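Local coordinates for protein enoyl-CoA hydratase (Thermus thermophilus, PDB 1WZ8) that probably catalyses the reversible hydration of enoyl-CoA thioesters, as a hexameric member of the crotonase superfamily, at residues A[65-70]-A[113-118]. Residues are numbered along the deposited sequence; the frame is centred on the assembly and turned at random.
Sequences GVFSAG and KVAVGA
S68, in a loop without regular secondary structure, forms a single parallel beta bridge to A115 on strand 114-116, using both its backbone N and its O. In this crotonase fold the bridge joins the loop after strand 57-62 to the edge of the small sheet containing strand 136-138. S68 N donates to V114 O (3.1 Å), tilted out of the carbonyl plane, while V116 N meets S68 O in plane and fairly straight (160° at the hydrogen). S68 O also receives a CA-H...O contact from A115 CA at 3.3 Å. S68 CB points away from the strand; OG accepts from G70 N in an ST turn and also bonds to N32 O. F67 points toward the strand, its CB 3.1 Å from V114 O; its ring meets A115 CB obliquely and F26 edge-to-face. Beyond the bridge, G70 CA lies 3.2 Å from V116 O, with backbone angles that by themselves call for glycine. G117 follows at the N-cap of helix 118-125. As in other crotonases, this loop and helix start probably supply the oxyanion-hole N-H groups; an MPD, probably from the crystallisation liquor, lies near the A118 side chain. V66 runs alongside V114, its CG2 4.2 Å from V114 CB. At the far end, K113 methylenes pass G65 O; the chain then bends at chi4 (59°), placing NZ to donate a hydrogen bond to G65 O (2.7 Å).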
ATOM      1  N   GLY A  65     -38.260 -15.398   3.744  1.00 23.43           N
ATOM      2  CA  GLY A  65     -37.629 -16.009   2.586  1.00 21.71           C
ATOM      3  C   GLY A  65     -36.997 -15.040   1.603  1.00 20.39           C
ATOM      4  O   GLY A  65     -36.926 -15.318   0.404  1.00 20.15           O
ATOM      5  N   VAL A  66     -36.542 -13.896   2.100  1.00 17.35           N
ATOM      6  CA  VAL A  66     -35.903 -12.901   1.248  1.00 16.32           C
ATOM      7  C   VAL A  66     -34.829 -12.217   2.075  1.00 15.34           C
ATOM      8  O   VAL A  66     -35.026 -11.980   3.266  1.00 14.83           O
ATOM      9  CB  VAL A  66     -36.921 -11.846   0.744  1.00 17.27           C
ATOM     10  CG1 VAL A  66     -37.510 -11.081   1.918  1.00 18.75           C
ATOM     11  CG2 VAL A  66     -36.247 -10.895  -0.230  1.00 16.50           C
ATOM     12  N   PHE A  67     -33.691 -11.916   1.459  1.00 14.01           N
ATOM     13  CA  PHE A  67     -32.613 -11.269   2.195  1.00 14.13           C
ATOM     14  C   PHE A  67     -32.949  -9.794   2.395  1.00 14.84           C
ATOM     15  O   PHE A  67     -33.596  -9.444   3.380  1.00 15.78           O
ATOM     16  CB  PHE A  67     -31.278 -11.434   1.465  1.00 13.51           C
ATOM     17  CG  PHE A  67     -30.077 -11.291   2.361  1.00 11.40           C
ATOM     18  CD1 PHE A  67     -29.216 -10.204   2.232  1.00 12.45           C
ATOM     19  CD2 PHE A  67     -29.809 -12.245   3.337  1.00 11.34           C
ATOM     20  CE1 PHE A  67     -28.104 -10.068   3.062  1.00 10.80           C
ATOM     21  CE2 PHE A  67     -28.695 -12.121   4.175  1.00 12.30           C
ATOM     22  CZ  PHE A  67     -27.844 -11.027   4.033  1.00 12.28           C
ATOM     23  N   SER A  68     -32.533  -8.924   1.478  1.00 15.24           N
ATOM     24  CA  SER A  68     -32.845  -7.506   1.636  1.00 15.13           C
ATOM     25  C   SER A  68     -32.700  -6.659   0.379  1.00 16.71           C
ATOM     26  O   SER A  68     -31.726  -6.785  -0.365  1.00 15.44           O
ATOM     27  CB  SER A  68     -31.983  -6.889   2.743  1.00 17.02           C
ATOM     28  OG  SER A  68     -32.250  -5.495   2.868  1.00 16.30           O
ATOM     29  N   ALA A  69     -33.676  -5.782   0.159  1.00 17.05           N
ATOM     30  CA  ALA A  69     -33.669  -4.885  -0.992  1.00 17.74           C
ATOM     31  C   ALA A  69     -32.829  -3.642  -0.689  1.00 18.08           C
ATOM     32  O   ALA A  69     -32.694  -2.752  -1.532  1.00 19.05           O
ATOM     33  CB  ALA A  69     -35.104  -4.480  -1.349  1.00 19.95           C
ATOM     34  N   GLY A  70     -32.271  -3.584   0.518  1.00 15.42           N
ATOM     35  CA  GLY A  70     -31.448  -2.448   0.900  1.00 16.15           C
ATOM     36  C   GLY A  70     -32.161  -1.396   1.737  1.00 16.52           C
ATOM     37  O   GLY A  70     -33.216  -1.660   2.313  1.00 16.08           O
ATOM     38  N   LYS A 113     -33.594 -14.867  -2.819  1.00 14.99           N
ATOM     39  CA  LYS A 113     -34.307 -13.993  -3.750  1.00 16.04           C
ATOM     40  C   LYS A 113     -33.744 -12.635  -4.139  1.00 14.57           C
ATOM     41  O   LYS A 113     -33.622 -12.341  -5.326  1.00 13.87           O
ATOM     42  CB  LYS A 113     -35.740 -13.778  -3.256  1.00 16.54           C
ATOM     43  CG  LYS A 113     -36.547 -15.053  -3.109  1.00 19.87           C
ATOM     44  CD  LYS A 113     -37.993 -14.743  -2.767  1.00 20.18           C
ATOM     45  CE  LYS A 113     -38.782 -16.024  -2.536  1.00 24.07           C
ATOM     46  NZ  LYS A 113     -38.189 -16.818  -1.425  1.00 23.51           N
ATOM     47  N   VAL A 114     -33.434 -11.792  -3.156  1.00 14.42           N
ATOM     48  CA  VAL A 114     -32.932 -10.462  -3.461  1.00 13.31           C
ATOM     49  C   VAL A 114     -31.874  -9.931  -2.494  1.00 13.12           C
ATOM     50  O   VAL A 114     -31.955 -10.134  -1.285  1.00 13.15           O
ATOM     51  CB  VAL A 114     -34.088  -9.430  -3.485  1.00 17.05           C
ATOM     52  CG1 VAL A 114     -33.573  -8.083  -3.960  1.00 18.87           C
ATOM     53  CG2 VAL A 114     -35.224  -9.916  -4.382  1.00 20.59           C
ATOM     54  N   ALA A 115     -30.893  -9.232  -3.057  1.00 14.62           N
ATOM     55  CA  ALA A 115     -29.818  -8.603  -2.300  1.00 12.41           C
ATOM     56  C   ALA A 115     -29.433  -7.381  -3.119  1.00 13.36           C
ATOM     57  O   ALA A 115     -28.759  -7.496  -4.138  1.00 11.02           O
ATOM     58  CB  ALA A 115     -28.625  -9.552  -2.156  1.00 13.46           C
ATOM     59  N   VAL A 116     -29.878  -6.211  -2.667  1.00 14.06           N
ATOM     60  CA  VAL A 116     -29.614  -4.957  -3.358  1.00 15.47           C
ATOM     61  C   VAL A 116     -29.117  -3.901  -2.366  1.00 15.02           C
ATOM     62  O   VAL A 116     -29.495  -3.914  -1.192  1.00 14.31           O
ATOM     63  CB  VAL A 116     -30.905  -4.422  -4.044  1.00 18.11           C
ATOM     64  CG1 VAL A 116     -30.620  -3.098  -4.737  1.00 19.04           C
ATOM     65  CG2 VAL A 116     -31.441  -5.448  -5.043  1.00 18.50           C
ATOM     66  N   GLY A 117     -28.272  -2.992  -2.845  1.00 15.67           N
ATOM     67  CA  GLY A 117     -27.744  -1.935  -1.993  1.00 14.92           C
ATOM     68  C   GLY A 117     -27.144  -2.442  -0.696  1.00 14.71           C
ATOM     69  O   GLY A 117     -26.257  -3.296  -0.706  1.00 12.61           O
ATOM     70  N   ALA A 118     -27.625  -1.915   0.427  1.00 14.54           N
ATOM     71  CA  ALA A 118     -27.130  -2.327   1.736  1.00 13.88           C
ATOM     72  C   ALA A 118     -27.316  -3.830   1.911  1.00 12.28           C
ATOM     73  O   ALA A 118     -26.563  -4.474   2.636  1.00 10.82           O
ATOM     74  CB  ALA A 118     -27.866  -1.572   2.839  1.00 14.11           C
TER